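Local coordinates for lovastatin nonaketide synthase, polyketide synthase component (Aspergillus terreus, PDB 7CPX), which builds the nonaketide precursor of lovastatin, dihydromonacolin L, by repeated condensation of malonyl units with reduction and one methylation, working with the partner protein LovC, at residues S16-P21 with E246-V251; I44-F49 with I211-F217; R231-W235 with A319-G323; G274-D278 with A291-L295; V358-V364 with P391-F395. The protein carries 2 engineered substitutions. All coordinates share one frame; numbering follows the deposited sequence.

Contact 1. Residues S16-P21 with E246-V251; sequences SGCRFP and EAVCSV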
# COMPACT_ATOMS: atom_id res chain seq x y z
N SER A 16 -6.72 -36.40 33.33
CA SER A 16 -6.04 -35.40 32.53
C SER A 16 -6.48 -35.51 31.08
O SER A 16 -6.87 -36.57 30.60
CB SER A 16 -4.52 -35.54 32.63
OG SER A 16 -4.10 -36.84 32.22
N GLY A 17 -6.41 -34.38 30.39
CA GLY A 17 -6.66 -34.33 28.96
C GLY A 17 -5.58 -33.52 28.29
O GLY A 17 -5.28 -32.40 28.71
N CYS A 18 -4.99 -34.09 27.24
CA CYS A 18 -3.77 -33.55 26.67
C CYS A 18 -3.91 -33.40 25.16
O CYS A 18 -4.39 -34.32 24.48
CB CYS A 18 -2.58 -34.45 27.00
SG CYS A 18 -2.10 -34.44 28.74
N ARG A 19 -3.49 -32.25 24.66
CA ARG A 19 -3.24 -32.02 23.24
C ARG A 19 -1.79 -31.57 23.18
O ARG A 19 -1.49 -30.39 23.33
CB ARG A 19 -4.18 -30.98 22.65
CG ARG A 19 -5.63 -31.37 22.69
CD ARG A 19 -5.93 -32.54 21.77
NE ARG A 19 -7.36 -32.80 21.71
CZ ARG A 19 -8.21 -32.14 20.94
NH1 ARG A 19 -7.81 -31.18 20.13
NH2 ARG A 19 -9.50 -32.45 20.98
N PHE A 20 -0.89 -32.53 23.00
CA PHE A 20 0.54 -32.29 23.01
C PHE A 20 1.15 -32.66 21.67
O PHE A 20 0.61 -33.50 20.95
CB PHE A 20 1.22 -33.09 24.13
CG PHE A 20 1.24 -32.39 25.45
CD1 PHE A 20 0.08 -32.22 26.18
CD2 PHE A 20 2.43 -31.90 25.96
CE1 PHE A 20 0.10 -31.58 27.39
CE2 PHE A 20 2.45 -31.26 27.18
CZ PHE A 20 1.29 -31.09 27.90
N PRO A 21 2.28 -32.05 21.32
CA PRO A 21 2.85 -32.29 19.99
C PRO A 21 3.32 -33.72 19.84
O PRO A 21 3.72 -34.38 20.80
CB PRO A 21 4.00 -31.29 19.92
CG PRO A 21 4.42 -31.12 21.33
CD PRO A 21 3.19 -31.27 22.17
N GLU A 246 3.60 -26.26 21.11
CA GLU A 246 2.16 -26.14 21.20
C GLU A 246 1.63 -27.25 22.10
O GLU A 246 1.80 -28.43 21.80
CB GLU A 246 1.50 -26.23 19.83
CG GLU A 246 1.73 -25.04 18.95
CD GLU A 246 0.75 -25.00 17.79
OE1 GLU A 246 0.23 -26.08 17.42
OE2 GLU A 246 0.47 -23.91 17.26
N ALA A 247 0.98 -26.87 23.20
CA ALA A 247 0.41 -27.85 24.10
C ALA A 247 -0.76 -27.24 24.84
O ALA A 247 -0.71 -26.07 25.25
CB ALA A 247 1.45 -28.38 25.09
N VAL A 248 -1.82 -28.03 25.00
CA VAL A 248 -2.97 -27.66 25.80
C VAL A 248 -3.22 -28.81 26.77
O VAL A 248 -3.57 -29.92 26.34
CB VAL A 248 -4.21 -27.39 24.95
CG1 VAL A 248 -5.37 -26.97 25.83
CG2 VAL A 248 -3.91 -26.32 23.92
N CYS A 249 -3.04 -28.55 28.05
CA CYS A 249 -3.18 -29.57 29.08
C CYS A 249 -4.31 -29.18 30.03
O CYS A 249 -4.55 -27.99 30.26
CB CYS A 249 -1.88 -29.74 29.87
SG CYS A 249 -1.93 -31.07 31.09
N SER A 250 -5.00 -30.18 30.54
CA SER A 250 -6.00 -29.98 31.58
C SER A 250 -5.85 -31.10 32.59
O SER A 250 -5.71 -32.27 32.22
CB SER A 250 -7.42 -29.97 31.00
OG SER A 250 -7.56 -28.96 30.02
N VAL A 251 -5.88 -30.75 33.87
CA VAL A 251 -5.67 -31.70 34.95
C VAL A 251 -6.77 -31.49 35.98
O VAL A 251 -6.91 -30.39 36.53
CB VAL A 251 -4.28 -31.53 35.58
CG1 VAL A 251 -4.26 -32.06 37.00
CG2 VAL A 251 -3.23 -32.23 34.74

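Contact 2. Residues I44-F49 with I211-F217; sequences IPKERF and ILGPMTF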
# COMPACT_ATOMS: atom_id res chain seq x y z
N ILE A 44 7.64 -24.79 11.44
CA ILE A 44 6.32 -24.20 11.66
C ILE A 44 5.48 -24.43 10.42
O ILE A 44 5.78 -23.86 9.36
CB ILE A 44 6.42 -22.70 11.99
CG1 ILE A 44 7.43 -22.43 13.11
CG2 ILE A 44 5.05 -22.17 12.38
CD1 ILE A 44 7.17 -23.21 14.37
N PRO A 45 4.42 -25.24 10.48
CA PRO A 45 3.64 -25.51 9.27
C PRO A 45 3.06 -24.23 8.69
O PRO A 45 2.65 -23.32 9.42
CB PRO A 45 2.53 -26.45 9.77
CG PRO A 45 3.06 -27.05 11.02
CD PRO A 45 3.91 -26.00 11.64
N LYS A 46 3.03 -24.17 7.36
CA LYS A 46 2.46 -23.00 6.70
C LYS A 46 0.98 -22.85 7.04
O LYS A 46 0.44 -21.74 6.95
CB LYS A 46 2.64 -23.12 5.18
CG LYS A 46 4.09 -23.32 4.75
CD LYS A 46 4.19 -23.61 3.27
CE LYS A 46 5.61 -23.97 2.87
NZ LYS A 46 5.71 -24.34 1.43
N GLU A 47 0.33 -23.94 7.44
CA GLU A 47 -1.07 -23.85 7.86
C GLU A 47 -1.22 -22.95 9.07
O GLU A 47 -2.27 -22.33 9.26
CB GLU A 47 -1.61 -25.24 8.16
CG GLU A 47 -1.51 -26.21 6.99
CD GLU A 47 -2.00 -27.60 7.34
OE1 GLU A 47 -2.40 -27.82 8.50
OE2 GLU A 47 -1.98 -28.48 6.45
N ARG A 48 -0.18 -22.86 9.91
CA ARG A 48 -0.20 -21.99 11.08
C ARG A 48 0.31 -20.60 10.72
O ARG A 48 -0.43 -19.62 10.82
CB ARG A 48 0.65 -22.61 12.20
CG ARG A 48 0.56 -24.12 12.29
CD ARG A 48 -0.86 -24.58 12.53
NE ARG A 48 -1.35 -24.06 13.80
CZ ARG A 48 -1.14 -24.64 14.97
NH1 ARG A 48 -0.48 -25.79 15.07
NH2 ARG A 48 -1.59 -24.06 16.08
N PHE A 49 1.56 -20.52 10.29
CA PHE A 49 2.11 -19.32 9.68
C PHE A 49 3.47 -19.65 9.08
O PHE A 49 4.28 -20.34 9.72
CB PHE A 49 2.22 -18.17 10.69
CG PHE A 49 3.35 -18.30 11.66
CD1 PHE A 49 4.61 -17.83 11.33
CD2 PHE A 49 3.16 -18.87 12.90
CE1 PHE A 49 5.66 -17.94 12.22
CE2 PHE A 49 4.20 -18.98 13.79
CZ PHE A 49 5.45 -18.52 13.46
N ILE A 211 0.83 -21.93 18.77
CA ILE A 211 1.63 -21.20 17.79
C ILE A 211 0.72 -20.85 16.62
O ILE A 211 0.58 -21.62 15.67
CB ILE A 211 2.84 -22.03 17.34
CG1 ILE A 211 3.87 -22.09 18.47
CG2 ILE A 211 3.45 -21.44 16.09
CD1 ILE A 211 4.81 -23.25 18.37
N LEU A 212 0.10 -19.67 16.69
CA LEU A 212 -0.82 -19.21 15.66
C LEU A 212 -0.30 -17.99 14.91
O LEU A 212 -0.82 -17.69 13.83
CB LEU A 212 -2.18 -18.87 16.28
CG LEU A 212 -2.72 -19.87 17.30
CD1 LEU A 212 -3.85 -19.27 18.10
CD2 LEU A 212 -3.18 -21.14 16.60
N GLY A 213 0.69 -17.30 15.46
CA GLY A 213 1.24 -16.13 14.82
C GLY A 213 2.71 -15.94 15.15
O GLY A 213 3.24 -16.52 16.10
N PRO A 214 3.40 -15.12 14.35
CA PRO A 214 4.83 -14.89 14.59
C PRO A 214 5.10 -13.95 15.74
O PRO A 214 6.27 -13.81 16.14
CB PRO A 214 5.31 -14.31 13.26
CG PRO A 214 4.11 -13.59 12.74
CD PRO A 214 2.91 -14.39 13.17
N MET A 215 4.08 -13.29 16.28
CA MET A 215 4.27 -12.30 17.34
C MET A 215 5.18 -12.83 18.44
O MET A 215 6.22 -12.24 18.75
CB MET A 215 2.92 -11.90 17.94
CG MET A 215 1.77 -11.58 16.99
SD MET A 215 2.02 -10.09 16.01
CE MET A 215 2.09 -8.83 17.28
N THR A 216 4.80 -13.97 19.03
CA THR A 216 5.60 -14.53 20.11
C THR A 216 7.00 -14.89 19.64
O THR A 216 7.98 -14.64 20.35
CB THR A 216 4.89 -15.77 20.69
OG1 THR A 216 5.59 -16.31 21.82
CG2 THR A 216 4.43 -16.81 19.65
N PHE A 217 7.11 -15.48 18.45
CA PHE A 217 8.43 -15.87 17.95
C PHE A 217 9.33 -14.66 17.78
O PHE A 217 10.48 -14.66 18.23
CB PHE A 217 8.29 -16.62 16.63
CG PHE A 217 7.80 -18.03 16.78
CD1 PHE A 217 6.44 -18.30 16.83
CD2 PHE A 217 8.69 -19.08 16.88
CE1 PHE A 217 5.99 -19.58 16.97
CE2 PHE A 217 8.24 -20.38 17.02
CZ PHE A 217 6.88 -20.63 17.07

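Contact 3. Residues R231-W235 with A319-G323; sequences RSRMW and AHGTG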
# COMPACT_ATOMS: atom_id res chain seq x y z
N ARG A 231 15.31 -26.58 19.34
CA ARG A 231 15.11 -27.59 20.36
C ARG A 231 15.61 -27.06 21.70
O ARG A 231 16.65 -26.41 21.77
CB ARG A 231 15.83 -28.89 20.00
CG ARG A 231 15.28 -29.55 18.75
CD ARG A 231 16.01 -30.83 18.42
NE ARG A 231 15.50 -31.44 17.20
CZ ARG A 231 15.85 -31.07 15.97
NH1 ARG A 231 16.71 -30.09 15.76
NH2 ARG A 231 15.31 -31.70 14.93
N SER A 232 14.85 -27.35 22.76
CA SER A 232 15.20 -26.93 24.11
C SER A 232 16.19 -27.94 24.68
O SER A 232 15.83 -28.88 25.38
CB SER A 232 13.95 -26.84 24.99
OG SER A 232 13.02 -25.93 24.45
N ARG A 233 17.47 -27.73 24.37
CA ARG A 233 18.53 -28.62 24.82
C ARG A 233 18.79 -28.35 26.30
O ARG A 233 19.63 -27.53 26.67
CB ARG A 233 19.79 -28.43 23.98
CG ARG A 233 19.61 -28.78 22.52
CD ARG A 233 20.94 -28.74 21.78
NE ARG A 233 21.10 -29.90 20.91
CZ ARG A 233 20.63 -29.98 19.67
NH1 ARG A 233 19.97 -28.98 19.11
NH2 ARG A 233 20.83 -31.09 18.97
N MET A 234 18.05 -29.05 27.15
CA MET A 234 18.16 -28.85 28.59
C MET A 234 19.57 -29.18 29.06
O MET A 234 20.08 -30.28 28.82
CB MET A 234 17.14 -29.73 29.31
CG MET A 234 17.31 -29.80 30.81
SD MET A 234 16.12 -30.91 31.58
CE MET A 234 16.79 -31.02 33.23
N TRP A 235 20.19 -28.23 29.75
CA TRP A 235 21.47 -28.40 30.42
C TRP A 235 22.57 -28.90 29.50
O TRP A 235 23.61 -29.37 29.97
CB TRP A 235 21.35 -29.35 31.62
CG TRP A 235 20.42 -28.87 32.70
CD1 TRP A 235 19.51 -27.85 32.62
CD2 TRP A 235 20.31 -29.40 34.03
NE1 TRP A 235 18.85 -27.72 33.81
CE2 TRP A 235 19.32 -28.65 34.69
CE3 TRP A 235 20.95 -30.43 34.71
CZ2 TRP A 235 18.95 -28.91 36.01
CZ3 TRP A 235 20.59 -30.68 36.02
CH2 TRP A 235 19.60 -29.92 36.65
N ALA A 319 12.57 -30.59 35.75
CA ALA A 319 13.13 -29.26 35.78
C ALA A 319 12.51 -28.39 34.70
O ALA A 319 11.96 -28.87 33.70
CB ALA A 319 14.64 -29.32 35.60
N HIS A 320 12.58 -27.08 34.92
CA HIS A 320 12.21 -26.13 33.88
C HIS A 320 12.93 -26.47 32.58
O HIS A 320 12.31 -26.55 31.51
CB HIS A 320 12.53 -24.71 34.33
CG HIS A 320 11.86 -23.65 33.52
ND1 HIS A 320 10.62 -23.83 32.93
CD2 HIS A 320 12.24 -22.39 33.21
CE1 HIS A 320 10.28 -22.73 32.29
NE2 HIS A 320 11.25 -21.84 32.44
N GLY A 321 14.24 -26.68 32.65
CA GLY A 321 15.02 -27.22 31.55
C GLY A 321 14.63 -26.67 30.19
O GLY A 321 14.21 -27.42 29.31
N THR A 322 14.77 -25.36 30.02
CA THR A 322 14.38 -24.70 28.78
C THR A 322 15.51 -24.65 27.75
O THR A 322 15.26 -24.26 26.61
CB THR A 322 13.91 -23.28 29.07
OG1 THR A 322 15.02 -22.47 29.48
CG2 THR A 322 12.87 -23.29 30.17
N GLY A 323 16.72 -25.04 28.12
CA GLY A 323 17.84 -24.94 27.21
C GLY A 323 18.43 -23.55 27.09
O GLY A 323 19.23 -23.32 26.18

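Contact 4. Residues G274-D278 with A291-L295; sequences GVNQD and AQEAL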
# COMPACT_ATOMS: atom_id res chain seq x y z
N GLY A 274 4.34 -25.10 45.90
CA GLY A 274 4.75 -23.77 46.29
C GLY A 274 5.04 -22.90 45.08
O GLY A 274 5.41 -23.39 44.01
N VAL A 275 4.87 -21.60 45.25
CA VAL A 275 5.15 -20.62 44.21
C VAL A 275 5.96 -19.49 44.84
O VAL A 275 5.57 -18.95 45.88
CB VAL A 275 3.87 -20.07 43.57
CG1 VAL A 275 4.21 -19.05 42.51
CG2 VAL A 275 3.06 -21.20 42.98
N ASN A 276 7.08 -19.16 44.22
CA ASN A 276 7.92 -18.05 44.65
C ASN A 276 8.39 -17.29 43.42
O ASN A 276 8.11 -17.68 42.28
CB ASN A 276 9.10 -18.55 45.51
CG ASN A 276 10.42 -18.54 44.77
OD1 ASN A 276 10.52 -18.98 43.62
ND2 ASN A 276 11.46 -18.04 45.43
N GLN A 277 9.12 -16.21 43.65
CA GLN A 277 9.52 -15.30 42.59
C GLN A 277 11.00 -14.97 42.73
O GLN A 277 11.56 -15.01 43.83
CB GLN A 277 8.67 -14.03 42.64
CG GLN A 277 9.17 -12.87 41.81
CD GLN A 277 9.16 -13.15 40.33
OE1 GLN A 277 8.25 -13.79 39.82
NE2 GLN A 277 10.17 -12.65 39.63
N ASP A 278 11.63 -14.64 41.61
CA ASP A 278 13.01 -14.21 41.61
C ASP A 278 13.10 -12.73 41.98
O ASP A 278 12.31 -11.91 41.52
CB ASP A 278 13.65 -14.44 40.24
CG ASP A 278 13.64 -15.90 39.84
OD1 ASP A 278 13.72 -16.76 40.73
OD2 ASP A 278 13.55 -16.18 38.62
N ALA A 291 16.46 -18.02 44.60
CA ALA A 291 15.01 -17.97 44.74
C ALA A 291 14.40 -19.35 44.50
O ALA A 291 13.49 -19.77 45.23
CB ALA A 291 14.43 -16.95 43.76
N GLN A 292 14.88 -20.07 43.49
CA GLN A 292 14.33 -21.39 43.19
C GLN A 292 14.70 -22.39 44.28
O GLN A 292 13.89 -23.26 44.63
CB GLN A 292 14.82 -21.86 41.83
CG GLN A 292 14.36 -20.97 40.69
CD GLN A 292 15.13 -21.21 39.41
OE1 GLN A 292 15.94 -22.13 39.32
NE2 GLN A 292 14.88 -20.38 38.41
N GLU A 293 15.91 -22.29 44.83
CA GLU A 293 16.29 -23.14 45.95
C GLU A 293 15.38 -22.89 47.14
O GLU A 293 14.92 -23.84 47.80
CB GLU A 293 17.75 -22.89 46.32
CG GLU A 293 18.25 -23.70 47.51
CD GLU A 293 19.57 -23.20 48.04
OE1 GLU A 293 20.13 -22.25 47.45
OE2 GLU A 293 20.06 -23.75 49.05
N ALA A 294 15.12 -21.62 47.45
CA ALA A 294 14.21 -21.29 48.54
C ALA A 294 12.81 -21.82 48.26
O ALA A 294 12.13 -22.30 49.16
CB ALA A 294 14.19 -19.78 48.77
N LEU A 295 12.37 -21.73 47.00
CA LEU A 295 11.07 -22.26 46.63
C LEU A 295 10.99 -23.75 46.90
O LEU A 295 10.02 -24.24 47.49
CB LEU A 295 10.79 -21.97 45.15
CG LEU A 295 9.66 -22.76 44.50
CD1 LEU A 295 8.36 -22.54 45.24
CD2 LEU A 295 9.52 -22.38 43.04

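Contact 5. Residues V358-V364 with P391-F395; sequences VGSAKTV and PNLLF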
# COMPACT_ATOMS: atom_id res chain seq x y z
N VAL A 358 16.94 -35.57 36.90
CA VAL A 358 16.34 -34.31 36.49
C VAL A 358 16.05 -34.40 35.00
O VAL A 358 16.96 -34.65 34.20
CB VAL A 358 17.25 -33.12 36.80
CG1 VAL A 358 16.49 -31.82 36.64
CG2 VAL A 358 17.83 -33.23 38.20
N GLY A 359 14.79 -34.20 34.63
CA GLY A 359 14.41 -34.27 33.23
C GLY A 359 13.22 -33.40 32.89
O GLY A 359 12.16 -33.53 33.50
N SER A 360 13.38 -32.52 31.91
CA SER A 360 12.34 -31.58 31.52
C SER A 360 11.57 -32.14 30.33
O SER A 360 12.17 -32.56 29.33
CB SER A 360 12.93 -30.22 31.17
OG SER A 360 11.92 -29.30 30.80
N ALA A 361 10.24 -32.14 30.44
CA ALA A 361 9.41 -32.57 29.32
C ALA A 361 9.62 -31.71 28.09
O ALA A 361 9.35 -32.17 26.97
CB ALA A 361 7.93 -32.54 29.73
N LYS A 362 10.10 -30.48 28.27
CA LYS A 362 10.27 -29.56 27.16
C LYS A 362 11.35 -30.01 26.19
O LYS A 362 11.44 -29.46 25.09
CB LYS A 362 10.59 -28.17 27.71
CG LYS A 362 9.56 -27.68 28.72
CD LYS A 362 10.03 -26.46 29.48
CE LYS A 362 9.44 -26.44 30.88
NZ LYS A 362 9.94 -27.54 31.74
N THR A 363 12.17 -30.99 26.57
CA THR A 363 13.10 -31.57 25.62
C THR A 363 12.38 -32.46 24.62
O THR A 363 12.89 -32.69 23.52
CB THR A 363 14.17 -32.38 26.35
OG1 THR A 363 13.55 -33.44 27.09
CG2 THR A 363 14.96 -31.50 27.31
N VAL A 364 11.21 -32.97 24.99
CA VAL A 364 10.46 -33.90 24.15
C VAL A 364 9.29 -33.21 23.46
O VAL A 364 9.10 -33.36 22.26
CB VAL A 364 9.97 -35.10 25.00
CG1 VAL A 364 9.22 -36.09 24.14
CG2 VAL A 364 11.15 -35.77 25.69
N PRO A 391 13.07 -40.27 29.77
CA PRO A 391 14.35 -39.66 29.37
C PRO A 391 14.15 -38.26 28.81
O PRO A 391 13.04 -37.74 28.74
CB PRO A 391 14.86 -40.63 28.30
CG PRO A 391 13.62 -41.16 27.68
CD PRO A 391 12.60 -41.24 28.77
N ASN A 392 15.26 -37.66 28.40
CA ASN A 392 15.28 -36.37 27.74
C ASN A 392 15.86 -36.55 26.35
O ASN A 392 16.97 -37.07 26.20
CB ASN A 392 16.09 -35.35 28.53
CG ASN A 392 15.52 -35.10 29.91
OD1 ASN A 392 14.96 -34.04 30.18
ND2 ASN A 392 15.64 -36.09 30.78
N LEU A 393 15.11 -36.12 25.33
CA LEU A 393 15.49 -36.41 23.96
C LEU A 393 16.79 -35.70 23.58
O LEU A 393 17.64 -36.28 22.90
CB LEU A 393 14.36 -36.02 23.01
CG LEU A 393 14.59 -36.30 21.52
CD1 LEU A 393 14.85 -37.77 21.29
CD2 LEU A 393 13.39 -35.83 20.71
N LEU A 394 16.95 -34.45 24.00
CA LEU A 394 18.11 -33.63 23.62
C LEU A 394 19.01 -33.44 24.84
O LEU A 394 18.87 -32.48 25.59
CB LEU A 394 17.67 -32.28 23.05
CG LEU A 394 16.94 -32.27 21.70
CD1 LEU A 394 17.58 -33.24 20.71
CD2 LEU A 394 15.46 -32.59 21.88
N PHE A 395 19.93 -34.38 25.03
CA PHE A 395 21.00 -34.22 26.02
C PHE A 395 22.16 -35.10 25.57
O PHE A 395 22.14 -36.31 25.76
CB PHE A 395 20.52 -34.60 27.42
CG PHE A 395 21.59 -34.51 28.46
CD1 PHE A 395 22.00 -33.28 28.94
CD2 PHE A 395 22.18 -35.65 28.97
CE1 PHE A 395 22.99 -33.18 29.90
CE2 PHE A 395 23.17 -35.56 29.94
CZ PHE A 395 23.58 -34.33 30.40

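Contact 1. Residues S16-P21 with E246-V251
The F20 ring lies with one face over the methyl group of A247. A247 CB is 3.7 Å from the centroid of the F20 ring and 12° off the ring normal, a CH-pi contact. The edge of the same ring meets C249. F20 CE1 is 3.7 Å from C249 CB, and C249 SG stands farther out at the edge as a sulfur-aromatic contact. F20 CG is anti to the carbonyl carbon (chi1 -87°), which carries the ring back along its own strand toward C18. C18 SG packs on C249 SG at 4.1 Å, too far for a disulfide.

Strands 11-19 and 247-255 are antiparallel neighbours in the mixed central sheet of the ketosynthase, which has the thiolase fold. The local axes run 4.7 Å apart at 179°. G17 with S250 and R19 with V248 are hydrogen-bonded pairs, each joined by two backbone bonds. C18 with C249 and S16 with V251 are non-hydrogen-bonded pairs.

Helices 27-35 and 369-386 cover the face with C18, F20 and C249. The other face, with R19, V248 and S250, meets helix 97-113. R19 CB lies 4.3 Å from V248 CB, but its guanidinium leads away to salt bridges with E104 and E108. S250 OG is hydrogen-bonded to T105 of the same helix.

Contact 2. Residues I44-F49 with I211-F217
F49 pushes its ring between I44 of its own segment and the start of helix 214-222. With CG between the backbone N and the carbonyl carbon (chi1 75°), the ring projects from CB toward I211-F217. P214 and G213 cover one face, and P214 N stands over the ring centre. CD1 and CE1 lie toward the proline ring, with F49 CE1 3.8 Å from P214 CB. F49 CD2 lies 3.7 Å from G213 C. At the ring edge F49 CE2 meets I211 CG2 at 3.5 Å. The tip, F49 CZ, meets F217 CD1 at 3.5 Å. The two rings form an offset edge-to-face pair, the edge of F49 toward the face of F217, with planes at 62°. I44 CG2 covers the F49 face opposite G213 and P214, and I44 CD1 packs on F217 CZ at 3.7 Å.

R48 lays one guanidinium face over I211 O without bonding to it, and L212 CD2 comes to the edge. R48 NH2 makes its salt bridge with E246.

A70 of strand 69-70 backs I44, I211 and F217. Helix 941-947 packs on F49 and P214 through L947, and P214 also touches L144 of the second subunit.

Contact 3. Residues R231-W235 with A319-G323
M234 carries most of the side-chain packing here. Its CG is anti to the backbone N (chi1 170°) and the chain beyond is extended, so the thioether runs along the 319-323 loop. M234 CG lies 3.5 Å from G321 CA, and M234 CE ends 3.6 Å from A319 CB. The same methyl sits over one face of the W235 indole. W235 CZ2 also comes to A319 CB, at 4.3 Å. G321 has no side chain, which lets M234 lie close to its backbone. G323 likewise brings its CA up to the turn, with a CA-H...O contact of 3.2 Å between G323 CA and R233 O. S232 rests its CB beside T322 O. S232 and R233 are each the centre of an inverse gamma turn, so the backbone of 231-235 turns sharply here.

Residues 320-324 read HGTGT, a signature of ketosynthases of the thiolase fold. H320 is a predicted active-site residue. T322 CG2 lies over one face of its imidazole, and the T322 side chain also touches H367, another predicted catalytic residue.

Further out, hydrogen bonds to neighbouring parts of the chain position both loops. Two carboxylates of helix 327-339 accept backbone N-H groups: E331 takes G321 N, and D328 takes W235 N. S232 OG pairs with A243 N, and G323 makes a backbone bond with G241. T322 OG1 pairs with T324 OG1. The H320 ring meets F434 and H367, in each case with planes at about 65°.

Contact 4. Residues G274-D278 with A291-L295
L295 CG is anti to the backbone N (chi1 164°), and a chi2 of 58° then swings CD1 toward strand 268-277, where it packs on the backbone of G274 and V275. D278 CG is anti to its carbonyl carbon, which brings the carboxylate toward the helix, with OD1 beside the A291 methyl. A291 CB also lies 3.5 Å from Q277 O.

N276 lies between these two ends. Its CB packs on the helix, with N276 CB 3.8 Å from L295 CB. The amide then lies across the helix backbone: N276 OD1 is over L295 CB at 3.4 Å, and N276 ND2 is 2.7 Å from A291 O. A291 O accepts the helical bond from L295 N, at 2.9 Å. N440 on the neighbouring strand 439-446 supports this layer. N440 ND2 is hydrogen-bonded to both N276 OD1 and D278 OD1, so one amide ties two side chains that face the helix.

Q277 points away from the helix. Q277 NE2 gives a bond of 2.9 Å to D278 O, on a lone pair in the carbonyl plane, and another to G437 O. The second subunit comes up to this end of the strand: its H171 packs on N276 and its G172 on Q277.

The local axes of strand and helix are 7.9 Å apart and run nearly antiparallel, at 159°. This is a strand-loop-helix unit of the C-terminal half of the thiolase fold, helix 289-302 packing back on the strand that leads to it. Q292 reaches to within about 6 Å of H320, side chain to side chain.

Contact 5. Residues V358-V364 with P391-F395
Several groups of the 358-364 loop close round N392 OD1. S360 N gives it a weak hydrogen bond: S360 N and N392 OD1 are 2.8 Å apart, but the angle at the hydrogen is just 125°. G359 CA comes against the same amide, and T363 OG1 lies 3.4 Å from N392 OD1. N392 CG is anti to its carbonyl carbon (chi1 -61°), which turns the amide to the loop. N392 ND2 is hydrogen-bonded to P412 O, so both ends of the amide have a partner, the S360 one weak.

T363 lies obliquely across N392. T363 OG1 sits between the backbone N and the carbonyl carbon (chi1 61°), where it gives a bond of 2.8 Å to S360 O. That bond runs nearly along the carbonyl axis. S360 O also accepts T363 N at 3.2 Å, so two donors from one residue close the turn.

V364 CG2 and L393 CB make the apolar contact, at 4.2 Å. L394 CD2 comes up to the carbonyl oxygen of T363. Helix 27-35 touches V364 from outside the pair. K379 of helix 369-386 bonds P391 O and, weakly, S360 O, so it reaches both loops.

K362 turns away from 391-395. K362 NZ gives a bond of 2.8 Å to S360 OG and is hydrogen-bonded to H320 O, as is S360 OG. The S360 amide and carbonyl thus serve the N392-T363 side, while its hydroxyl and K362 NZ converge on the carbonyl of H320. This links the loop to the predicted active-site loop.

Overall arrangement
All five contacts lie in the ketosynthase. Contacts 1 and 4 use neighbouring strands of one sheet, 11-19 and 268-277, with contact centres about 25 Å apart. Contacts 1 and 2 share a polar link: E246 of contact 1 reaches both R48 and, by a probable hydrogen bond, I211 N of contact 2. Contacts 3 and 5 are about 7 Å apart between centres and meet where H320 O is 2.9 Å from S360 OG. Contact 3 holds predicted catalytic H320. The T322 side chain is about 6 Å from that of C181, also predicted catalytic. The side chains of A247 and I211 are each about 9 Å from that of H367. Contacts 2 and 4 also touch the second subunit.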